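Local coordinates for inner membrane protein (Salmonella typhimurium LT2, PDB 2QJV) that is a nickel-binding cupin of the KduI/IolB family that probably acts as a sugar-acid isomerase, consistent with glucuronate isomerase activity, at residues N4-C9 and M214-R219; F79-A84 and Y159-A164; H190-P195 and Y237-L242. The protein carries 2 engineered substitutions. All blocks are in the same frame, centred on the assembly; numbering follows the deposited sequence.

Contact 1 of 3, residues N4-C9 and M214-R219. With SO4 (sulfate ion), chain J.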
loop_
_atom_site.group_PDB
_atom_site.type_symbol
_atom_site.label_atom_id
_atom_site.label_comp_id
_atom_site.label_asym_id
_atom_site.label_seq_id
_atom_site.Cartn_x
_atom_site.Cartn_y
_atom_site.Cartn_z
ATOM N N ASN A 4 9.695 -2.893 1.070
ATOM C CA ASN A 4 10.352 -2.864 -0.256
ATOM C C ASN A 4 11.711 -3.596 -0.221
ATOM O O ASN A 4 12.772 -2.989 -0.100
ATOM C CB ASN A 4 10.538 -1.429 -0.709
ATOM C CG ASN A 4 11.306 -1.319 -2.029
ATOM O OD1 ASN A 4 12.181 -0.440 -2.178
ATOM N ND2 ASN A 4 11.015 -2.238 -2.978
ATOM N N LEU A 5 11.674 -4.912 -0.345
ATOM C CA LEU A 5 12.866 -5.720 -0.171
ATOM C C LEU A 5 13.571 -6.094 -1.466
ATOM O O LEU A 5 14.684 -6.531 -1.430
ATOM C CB LEU A 5 12.483 -6.971 0.622
ATOM C CG LEU A 5 11.826 -6.731 1.991
ATOM C CD1 LEU A 5 11.537 -8.081 2.606
ATOM C CD2 LEU A 5 12.700 -5.878 2.901
ATOM N N LEU A 6 12.925 -5.838 -2.597
ATOM C CA LEU A 6 13.470 -6.183 -3.907
ATOM C C LEU A 6 14.134 -4.975 -4.559
ATOM O O LEU A 6 13.564 -3.886 -4.618
ATOM C CB LEU A 6 12.338 -6.714 -4.812
ATOM C CG LEU A 6 12.675 -7.253 -6.220
ATOM C CD1 LEU A 6 13.587 -8.490 -6.144
ATOM C CD2 LEU A 6 11.357 -7.475 -6.947
ATOM N N SER A 7 15.337 -5.180 -5.059
ATOM C CA SER A 7 16.033 -4.165 -5.812
ATOM C C SER A 7 16.397 -4.727 -7.211
ATOM O O SER A 7 17.242 -5.570 -7.317
ATOM C CB SER A 7 17.250 -3.735 -5.033
ATOM O OG SER A 7 17.827 -2.614 -5.638
ATOM N N THR A 8 15.741 -4.268 -8.251
ATOM C CA THR A 8 15.995 -4.778 -9.619
ATOM C C THR A 8 17.209 -4.028 -10.175
ATOM O O THR A 8 17.485 -2.920 -9.709
ATOM C CB THR A 8 14.761 -4.609 -10.499
ATOM O OG1 THR A 8 14.477 -3.214 -10.668
ATOM C CG2 THR A 8 13.531 -5.309 -9.885
ATOM N N CYS A 9 17.902 -4.574 -11.168
ATOM C CA CYS A 9 19.061 -3.842 -11.738
ATOM C C CYS A 9 18.715 -2.456 -12.318
ATOM O O CYS A 9 17.698 -2.280 -13.014
ATOM C CB CYS A 9 19.800 -4.639 -12.818
ATOM S SG CYS A 9 20.987 -5.776 -12.155
HETATM N N MSE A 214 7.898 -12.051 -3.366
HETATM C CA MSE A 214 8.341 -11.330 -4.541
HETATM C C MSE A 214 8.757 -12.333 -5.600
HETATM O O MSE A 214 9.243 -13.416 -5.302
HETATM C CB MSE A 214 9.587 -10.471 -4.250
HETATM C CG MSE A 214 9.534 -9.491 -3.061
HETATM SE SE MSE A 214 11.259 -9.210 -2.133
HETATM C CE MSE A 214 11.245 -10.789 -1.075
ATOM N N ALA A 215 8.582 -11.918 -6.845
ATOM C CA ALA A 215 8.962 -12.628 -8.051
ATOM C C ALA A 215 10.351 -12.061 -8.401
ATOM O O ALA A 215 10.465 -10.853 -8.767
ATOM C CB ALA A 215 7.970 -12.402 -9.141
ATOM N N VAL A 216 11.397 -12.896 -8.328
ATOM C CA VAL A 216 12.781 -12.452 -8.480
ATOM C C VAL A 216 13.332 -12.867 -9.842
ATOM O O VAL A 216 13.268 -14.021 -10.198
ATOM C CB VAL A 216 13.675 -13.017 -7.361
ATOM C CG1 VAL A 216 15.105 -12.453 -7.436
ATOM C CG2 VAL A 216 13.001 -12.747 -5.977
ATOM N N TYR A 217 13.833 -11.903 -10.604
ATOM C CA TYR A 217 14.391 -12.160 -11.931
ATOM C C TYR A 217 15.922 -11.997 -11.949
ATOM O O TYR A 217 16.542 -11.665 -10.942
ATOM C CB TYR A 217 13.696 -11.283 -12.981
ATOM C CG TYR A 217 12.260 -11.681 -13.331
ATOM C CD1 TYR A 217 11.182 -11.338 -12.488
ATOM C CD2 TYR A 217 11.963 -12.323 -14.540
ATOM C CE1 TYR A 217 9.888 -11.669 -12.804
ATOM C CE2 TYR A 217 10.642 -12.649 -14.871
ATOM C CZ TYR A 217 9.604 -12.305 -13.996
ATOM O OH TYR A 217 8.292 -12.580 -14.341
ATOM N N ASN A 218 16.513 -12.346 -13.086
ATOM C CA ASN A 218 17.966 -12.356 -13.284
ATOM C C ASN A 218 18.682 -11.046 -12.915
ATOM O O ASN A 218 18.354 -9.944 -13.382
ATOM C CB ASN A 218 18.248 -12.791 -14.742
ATOM C CG ASN A 218 19.660 -13.313 -14.971
ATOM O OD1 ASN A 218 20.235 -13.961 -14.104
ATOM N ND2 ASN A 218 20.184 -13.120 -16.198
ATOM N N ARG A 219 19.630 -11.192 -11.997
ATOM C CA ARG A 219 20.443 -10.107 -11.449
ATOM C C ARG A 219 19.731 -9.185 -10.435
ATOM O O ARG A 219 20.283 -8.146 -10.060
ATOM C CB ARG A 219 21.107 -9.295 -12.574
ATOM C CG ARG A 219 21.975 -10.110 -13.441
ATOM C CD ARG A 219 22.651 -9.260 -14.434
ATOM N NE ARG A 219 23.833 -9.895 -15.020
ATOM C CZ ARG A 219 23.829 -10.702 -16.058
ATOM N NH1 ARG A 219 22.679 -11.034 -16.656
ATOM N NH2 ARG A 219 24.997 -11.181 -16.497
HETATM S S SO4 J . 23.092 -13.962 -18.576
HETATM O O1 SO4 J . 22.463 -14.785 -17.523
HETATM O O2 SO4 J . 22.342 -12.758 -18.906
HETATM O O3 SO4 J . 23.065 -14.703 -19.852
HETATM O O4 SO4 J . 24.484 -13.695 -18.189
#
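Cys9 lies against the start of the Arg219 side chain, and Leu5 and Leu6 pack on Met214, a selenomethionine; no hydrogen bond joins the segments. Arg219 CB sits 3.5 Å from Cys9 SG, and the backbone O of Arg219 is 3.2 Å from the same sulfur, contacts that hold for one of two modelled cysteine conformers and are doubtful to that extent. From CG the arginine runs extended to NE, leading away from Cys9. Its guanidinium ends on a sulfate ion, probably from the crystallisation liquor: NH1 gives a nearly straight bond to O2 (2.9 Å), which lies at the guanidinium edge, and NH2 one to O4 (3.1 Å). Asn218 ND2 reaches O1 of the same ion (3.1 Å). The sulfate also binds Arg191, and its charge probably offsets the repulsion between the two close guanidinium groups. In the cupin fold, the N-terminal loop here runs beside strand 211-217, outermost, within this chain, of a four-stranded sheet, and Ser7 bonds through its backbone to Val221. At the other end, in one of two conformers, the selenium of Met214 lies 3.8 Å from CB of both Leu5 and Leu6, while Leu6 CD1 comes to 4.3 Å from Val216 CG2.

Contact 2 of 3, residues F79-A84 and Y159-A164. Engineered in segment 159-164: Ala162 (natural residue Glu), Ala164 (natural residue Asp). With SO4 (sulfate ion), chain I.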
loop_
_atom_site.group_PDB
_atom_site.type_symbol
_atom_site.label_atom_id
_atom_site.label_comp_id
_atom_site.label_asym_id
_atom_site.label_seq_id
_atom_site.Cartn_x
_atom_site.Cartn_y
_atom_site.Cartn_z
ATOM N N PHE A 79 26.784 -20.632 -13.681
ATOM C CA PHE A 79 26.137 -21.914 -13.959
ATOM C C PHE A 79 27.086 -23.058 -14.399
ATOM O O PHE A 79 26.638 -24.162 -14.705
ATOM C CB PHE A 79 24.946 -21.688 -14.916
ATOM C CG PHE A 79 23.820 -20.965 -14.230
ATOM C CD1 PHE A 79 23.042 -21.640 -13.281
ATOM C CD2 PHE A 79 23.592 -19.612 -14.449
ATOM C CE1 PHE A 79 22.038 -20.977 -12.570
ATOM C CE2 PHE A 79 22.581 -18.940 -13.753
ATOM C CZ PHE A 79 21.809 -19.632 -12.818
ATOM N N GLU A 80 28.390 -22.787 -14.395
ATOM C CA GLU A 80 29.396 -23.829 -14.588
ATOM C C GLU A 80 29.473 -24.710 -13.323
ATOM O O GLU A 80 29.999 -25.816 -13.405
ATOM C CB GLU A 80 30.768 -23.252 -14.932
ATOM C CG GLU A 80 30.802 -22.674 -16.341
ATOM C CD GLU A 80 32.175 -22.193 -16.785
ATOM O OE1 GLU A 80 33.181 -22.788 -16.371
ATOM O OE2 GLU A 80 32.239 -21.235 -17.581
ATOM N N ARG A 81 28.962 -24.210 -12.181
ATOM C CA ARG A 81 28.887 -24.971 -10.904
ATOM C C ARG A 81 30.275 -25.373 -10.371
ATOM O O ARG A 81 30.468 -26.472 -9.830
ATOM C CB ARG A 81 28.014 -26.213 -11.028
ATOM C CG ARG A 81 26.567 -25.919 -11.402
ATOM C CD ARG A 81 25.812 -27.189 -11.638
ATOM N NE ARG A 81 25.563 -28.038 -10.461
ATOM C CZ ARG A 81 24.526 -27.928 -9.624
ATOM N NH1 ARG A 81 23.584 -27.020 -9.788
ATOM N NH2 ARG A 81 24.409 -28.785 -8.626
ATOM N N ILE A 82 31.211 -24.444 -10.521
ATOM C CA ILE A 82 32.569 -24.593 -10.012
ATOM C C ILE A 82 32.824 -23.356 -9.151
ATOM O O ILE A 82 32.236 -22.275 -9.410
ATOM C CB ILE A 82 33.645 -24.857 -11.144
ATOM C CG1 ILE A 82 33.828 -23.608 -12.054
ATOM C CG2 ILE A 82 33.331 -26.172 -11.921
ATOM C CD1 ILE A 82 34.928 -23.787 -13.120
ATOM N N PRO A 83 33.631 -23.499 -8.065
ATOM C CA PRO A 83 33.775 -22.340 -7.188
ATOM C C PRO A 83 34.374 -21.069 -7.834
ATOM O O PRO A 83 35.210 -21.155 -8.731
ATOM C CB PRO A 83 34.681 -22.867 -6.056
ATOM C CG PRO A 83 34.499 -24.342 -6.071
ATOM C CD PRO A 83 34.328 -24.686 -7.515
ATOM N N ALA A 84 33.882 -19.925 -7.378
ATOM C CA ALA A 84 34.407 -18.628 -7.782
ATOM C C ALA A 84 35.809 -18.410 -7.188
ATOM O O ALA A 84 36.205 -19.057 -6.194
ATOM C CB ALA A 84 33.492 -17.523 -7.311
ATOM N N TYR A 159 23.340 -23.109 -5.299
ATOM C CA TYR A 159 22.722 -23.554 -6.542
ATOM C C TYR A 159 21.526 -24.393 -6.217
ATOM O O TYR A 159 21.639 -25.420 -5.563
ATOM C CB TYR A 159 23.659 -24.385 -7.404
ATOM C CG TYR A 159 24.873 -23.661 -7.845
ATOM C CD1 TYR A 159 25.956 -23.492 -6.986
ATOM C CD2 TYR A 159 24.975 -23.193 -9.133
ATOM C CE1 TYR A 159 27.093 -22.836 -7.392
ATOM C CE2 TYR A 159 26.101 -22.533 -9.549
ATOM C CZ TYR A 159 27.167 -22.371 -8.696
ATOM O OH TYR A 159 28.272 -21.693 -9.133
ATOM N N THR A 160 20.365 -23.936 -6.698
ATOM C CA THR A 160 19.096 -24.594 -6.461
ATOM C C THR A 160 18.510 -24.984 -7.820
ATOM O O THR A 160 18.095 -24.138 -8.588
ATOM C CB THR A 160 18.123 -23.715 -5.627
ATOM O OG1 THR A 160 18.808 -23.173 -4.484
ATOM C CG2 THR A 160 16.852 -24.548 -5.159
ATOM N N ASN A 161 18.443 -26.273 -8.085
ATOM C CA ASN A 161 17.875 -26.741 -9.366
ATOM C C ASN A 161 16.364 -26.535 -9.434
ATOM O O ASN A 161 15.675 -26.505 -8.394
ATOM C CB ASN A 161 18.323 -28.171 -9.638
ATOM C CG ASN A 161 19.832 -28.263 -9.864
ATOM O OD1 ASN A 161 20.530 -27.250 -10.078
ATOM N ND2 ASN A 161 20.329 -29.460 -9.834
ATOM N N ALA A 162 15.884 -26.287 -10.658
ATOM C CA ALA A 162 14.477 -25.956 -10.925
ATOM C C ALA A 162 13.547 -26.966 -10.245
ATOM O O ALA A 162 13.687 -28.179 -10.455
ATOM C CB ALA A 162 14.206 -25.888 -12.434
ATOM N N GLY A 163 12.623 -26.409 -9.453
ATOM C CA GLY A 163 11.658 -27.182 -8.678
ATOM C C GLY A 163 11.929 -27.090 -7.179
ATOM O O GLY A 163 10.998 -26.741 -6.392
ATOM N N ALA A 164 13.223 -27.270 -6.819
ATOM C CA ALA A 164 13.665 -27.357 -5.435
ATOM C C ALA A 164 13.472 -26.053 -4.658
ATOM O O ALA A 164 13.433 -24.930 -5.209
ATOM C CB ALA A 164 15.155 -27.787 -5.361
HETATM S S SO4 I . 27.211 -31.172 -8.781
HETATM O O1 SO4 I . 28.326 -31.430 -7.846
HETATM O O2 SO4 I . 26.061 -30.874 -7.916
HETATM O O3 SO4 I . 26.894 -32.359 -9.593
HETATM O O4 SO4 I . 27.580 -30.114 -9.742
HETATM O O HOH W 1 21.912 -27.894 -6.912
#
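At a surface site occupied by a sulfate ion, Arg81 lies against Tyr159 and beside Asn161, where the loop leading to strand 86-89 covers the end of strand 154-160. The arginine and tyrosine side chains run alongside in opposite senses, guanidinium and ring planes 59° apart. Arg81 CG rests 3.9 Å from Tyr159 CE2; farther out, NH1 comes to 3.6 Å from Tyr159 CB. The chain bends about CG-CD (chi3 69°), placing NE, which gives an almost straight bond to sulfate O4 (3.0 Å); NH2 makes a second to O2 (2.8 Å). His130 NE2 also binds this ion, probably from the crystallisation liquor. Consistent with a two-cupin (bicupin) chain, the contact ties a loop entering the six-stranded sheet to a central strand of the five-stranded one. Tyr159 OH is hydrogen-bonded to the carbonyl of Pro78, just before the loop segment. A water accepts from Arg81 NH2 (3.2 Å) and donates to Tyr159 O (2.8 Å), bridging side chain to strand backbone. Asn161 OD1 approaches Arg81 NH1 to 3.1 Å, with amide and guanidinium planes 45° apart. Asn161 then opens a beta turn, its O accepting from the N of Ala164, an engineered residue.

Contact 3 of 3, residues H190-P195 and Y237-L242. With SO4 (sulfate ion), chain J.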
loop_
_atom_site.group_PDB
_atom_site.type_symbol
_atom_site.label_atom_id
_atom_site.label_comp_id
_atom_site.label_asym_id
_atom_site.label_seq_id
_atom_site.Cartn_x
_atom_site.Cartn_y
_atom_site.Cartn_z
ATOM N N HIS A 190 20.442 -12.901 -7.175
ATOM C CA HIS A 190 19.907 -14.024 -7.937
ATOM C C HIS A 190 20.240 -14.045 -9.429
ATOM O O HIS A 190 20.291 -12.998 -10.100
ATOM C CB HIS A 190 18.378 -14.075 -7.847
ATOM C CG HIS A 190 17.851 -14.500 -6.508
ATOM N ND1 HIS A 190 17.517 -15.811 -6.227
ATOM C CD2 HIS A 190 17.556 -13.784 -5.398
ATOM C CE1 HIS A 190 17.041 -15.876 -4.992
ATOM N NE2 HIS A 190 17.037 -14.657 -4.473
ATOM N N ARG A 191 20.440 -15.265 -9.914
ATOM C CA ARG A 191 20.713 -15.557 -11.328
ATOM C C ARG A 191 19.889 -16.778 -11.749
ATOM O O ARG A 191 19.593 -17.672 -10.921
ATOM C CB ARG A 191 22.214 -15.771 -11.579
ATOM C CG ARG A 191 23.104 -14.597 -11.156
ATOM C CD ARG A 191 23.067 -13.401 -12.120
ATOM N NE ARG A 191 24.176 -13.456 -13.054
ATOM C CZ ARG A 191 24.191 -14.041 -14.234
ATOM N NH1 ARG A 191 23.134 -14.630 -14.739
ATOM N NH2 ARG A 191 25.303 -14.026 -14.922
ATOM N N PHE A 192 19.528 -16.809 -13.044
ATOM C CA PHE A 192 18.721 -17.875 -13.649
ATOM C C PHE A 192 19.299 -18.409 -14.946
ATOM O O PHE A 192 19.983 -17.685 -15.700
ATOM C CB PHE A 192 17.267 -17.404 -13.878
ATOM C CG PHE A 192 16.597 -17.015 -12.627
ATOM C CD1 PHE A 192 15.949 -17.976 -11.833
ATOM C CD2 PHE A 192 16.688 -15.706 -12.162
ATOM C CE1 PHE A 192 15.427 -17.613 -10.615
ATOM C CE2 PHE A 192 16.187 -15.359 -10.925
ATOM C CZ PHE A 192 15.531 -16.294 -10.173
ATOM N N ASN A 193 19.075 -19.709 -15.134
ATOM C CA ASN A 193 19.422 -20.437 -16.330
ATOM C C ASN A 193 18.250 -21.343 -16.741
ATOM O O ASN A 193 17.891 -22.285 -16.006
ATOM C CB ASN A 193 20.731 -21.241 -16.173
ATOM C CG ASN A 193 21.192 -21.830 -17.481
ATOM O OD1 ASN A 193 21.117 -21.191 -18.514
ATOM N ND2 ASN A 193 21.645 -23.072 -17.445
ATOM N N PRO A 194 17.624 -21.065 -17.912
ATOM C CA PRO A 194 17.876 -19.956 -18.864
ATOM C C PRO A 194 17.627 -18.581 -18.216
ATOM O O PRO A 194 16.927 -18.504 -17.212
ATOM C CB PRO A 194 16.944 -20.264 -20.054
ATOM C CG PRO A 194 16.579 -21.697 -19.890
ATOM C CD PRO A 194 16.625 -22.004 -18.430
ATOM N N PRO A 195 18.216 -17.492 -18.775
ATOM C CA PRO A 195 18.194 -16.181 -18.105
ATOM C C PRO A 195 16.859 -15.455 -17.921
ATOM O O PRO A 195 16.793 -14.590 -17.033
ATOM C CB PRO A 195 19.148 -15.312 -18.982
ATOM C CG PRO A 195 19.180 -15.983 -20.294
ATOM C CD PRO A 195 18.919 -17.444 -20.067
ATOM N N TYR A 237 13.624 -23.369 -14.777
ATOM C CA TYR A 237 14.608 -22.339 -14.433
ATOM C C TYR A 237 15.457 -22.642 -13.212
ATOM O O TYR A 237 15.017 -22.514 -12.061
ATOM C CB TYR A 237 13.925 -20.985 -14.257
ATOM C CG TYR A 237 13.262 -20.532 -15.530
ATOM C CD1 TYR A 237 14.033 -20.135 -16.628
ATOM C CD2 TYR A 237 11.873 -20.482 -15.648
ATOM C CE1 TYR A 237 13.440 -19.716 -17.794
ATOM C CE2 TYR A 237 11.267 -20.076 -16.863
ATOM C CZ TYR A 237 12.060 -19.707 -17.907
ATOM O OH TYR A 237 11.464 -19.284 -19.080
ATOM N N ASP A 238 16.682 -23.062 -13.502
ATOM C CA ASP A 238 17.695 -23.274 -12.468
ATOM C C ASP A 238 18.070 -21.904 -11.843
ATOM O O ASP A 238 18.061 -20.845 -12.503
ATOM C CB ASP A 238 18.942 -23.988 -13.002
ATOM C CG ASP A 238 18.718 -25.433 -13.352
ATOM O OD1 ASP A 238 17.831 -26.121 -12.800
ATOM O OD2 ASP A 238 19.472 -25.877 -14.217
ATOM N N ASN A 239 18.341 -21.929 -10.546
ATOM C CA ASN A 239 18.651 -20.743 -9.763
ATOM C C ASN A 239 20.048 -20.838 -9.117
ATOM O O ASN A 239 20.581 -21.918 -8.869
ATOM C CB ASN A 239 17.521 -20.522 -8.725
ATOM C CG ASN A 239 17.755 -19.350 -7.735
ATOM O OD1 ASN A 239 17.927 -19.623 -6.545
ATOM N ND2 ASN A 239 17.724 -18.059 -8.196
ATOM N N TYR A 240 20.629 -19.665 -8.935
ATOM C CA TYR A 240 21.858 -19.431 -8.262
ATOM C C TYR A 240 21.654 -18.154 -7.452
ATOM O O TYR A 240 20.945 -17.242 -7.889
ATOM C CB TYR A 240 23.011 -19.247 -9.273
ATOM C CG TYR A 240 24.235 -18.536 -8.741
ATOM C CD1 TYR A 240 24.277 -17.131 -8.709
ATOM C CD2 TYR A 240 25.334 -19.232 -8.256
ATOM C CE1 TYR A 240 25.357 -16.449 -8.198
ATOM C CE2 TYR A 240 26.461 -18.554 -7.785
ATOM C CZ TYR A 240 26.467 -17.154 -7.756
ATOM O OH TYR A 240 27.543 -16.423 -7.292
ATOM N N TYR A 241 22.236 -18.105 -6.261
ATOM C CA TYR A 241 22.364 -16.835 -5.545
ATOM C C TYR A 241 23.641 -16.737 -4.731
ATOM O O TYR A 241 24.161 -17.733 -4.227
ATOM C CB TYR A 241 21.129 -16.477 -4.676
ATOM C CG TYR A 241 20.641 -17.554 -3.728
ATOM C CD1 TYR A 241 21.289 -17.795 -2.502
ATOM C CD2 TYR A 241 19.508 -18.311 -4.041
ATOM C CE1 TYR A 241 20.836 -18.759 -1.637
ATOM C CE2 TYR A 241 19.050 -19.280 -3.186
ATOM C CZ TYR A 241 19.717 -19.503 -1.969
ATOM O OH TYR A 241 19.242 -20.451 -1.094
ATOM N N LEU A 242 24.168 -15.505 -4.688
ATOM C CA LEU A 242 25.316 -15.125 -3.901
ATOM C C LEU A 242 24.792 -14.319 -2.727
ATOM O O LEU A 242 24.054 -13.333 -2.925
ATOM C CB LEU A 242 26.319 -14.320 -4.725
ATOM C CG LEU A 242 27.559 -13.752 -4.064
ATOM C CD1 LEU A 242 28.521 -14.860 -3.556
ATOM C CD2 LEU A 242 28.274 -12.810 -5.070
HETATM S S SO4 J . 23.092 -13.962 -18.576
HETATM O O1 SO4 J . 22.463 -14.785 -17.523
HETATM O O2 SO4 J . 22.342 -12.758 -18.906
HETATM O O3 SO4 J . 23.065 -14.703 -19.852
HETATM O O4 SO4 J . 24.484 -13.695 -18.189
HETATM O O HOH W 2 21.788 -24.731 -15.082
HETATM O O HOH W 3 18.214 -25.249 -16.936
#
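Strands 190-193 and 238-242 pair antiparallel, their axes at 157°, with Arg191-Tyr240 and Asn193-Asp238 as hydrogen-bonded pairs and His190-Tyr241 and Phe192-Asn239 as non-hydrogen-bonded ones. Arg191 N donates to Tyr240 O (2.9 Å), and its carbonyl takes the return bond from Tyr240 N; Asn193 and Asp238 exchange a second such pair. This is the antiparallel pairing of a cupin beta-sheet, and the side chain of Tyr241 lies about 8 Å from a bound nickel ion.

On the face carrying His190, Phe192, Asn239 and Tyr241, the amide of Asn239 reaches diagonally across the strands. Its ND2 donates almost straight to His190 ND1 (3.0 Å), lying in the imidazole plane, and makes a weak bond to Arg191 O (3.3 Å). The same nitrogen is 3.4 Å from Phe192 CE1. Tyr241 CG takes the crowded position between its own N and carbonyl carbon (chi1 51°); CB lies over the His190 face in a CH-pi contact, and the phenol turns an edge toward that face in an offset edge-to-face pair, planes at 61°. His190 NE2 is bonded to Gln201 OE1, so both ring nitrogens are engaged.

On the other face Arg191 CG packs 3.7 Å from Tyr240 CD1. Beyond CG its chain bends away to a salt bridge with Glu104 and to the sulfate, NH1 meeting O1 at 2.9 Å. Two waters link Asn193 to Asp238 OD2, one through ND2 and one through the backbone O. Past a cis peptide, the side chains of Pro194 and Tyr237 cross at about a right angle, Pro194 CD 3.7 Å from Tyr237 CD1.

Strand 154-160 flanks 238-246 on its other edge, side chains on the His190 face touch strands 198-204 and 231-233 of the four-stranded sheet, and His260 and Trp262 of a neighbouring subunit hold Tyr237 OH.

How the contacts relate
Contact 3 is the buried one, a regular strand pairing held by backbone bonds and an aromatic-amide network; contacts 1 and 2 lie at the surface, where loops meet strands through side chains without any clear direct hydrogen bond. Contacts 2 and 3 share the five-stranded sheet: strands 154-160 and 238-246 are neighbours, joined by Asn239 N to Thr160 O, and Asp238 OD1 binds the N of engineered Ala162. Contact 1 belongs to the four-stranded sheet but meets contact 3 through Arg219 N and His190 O and through Asn218 and Arg191, sharing one sulfate. Contact 2 has a separate sulfate. Contacts 1 and 2 do not touch, their centres about 19 Å apart.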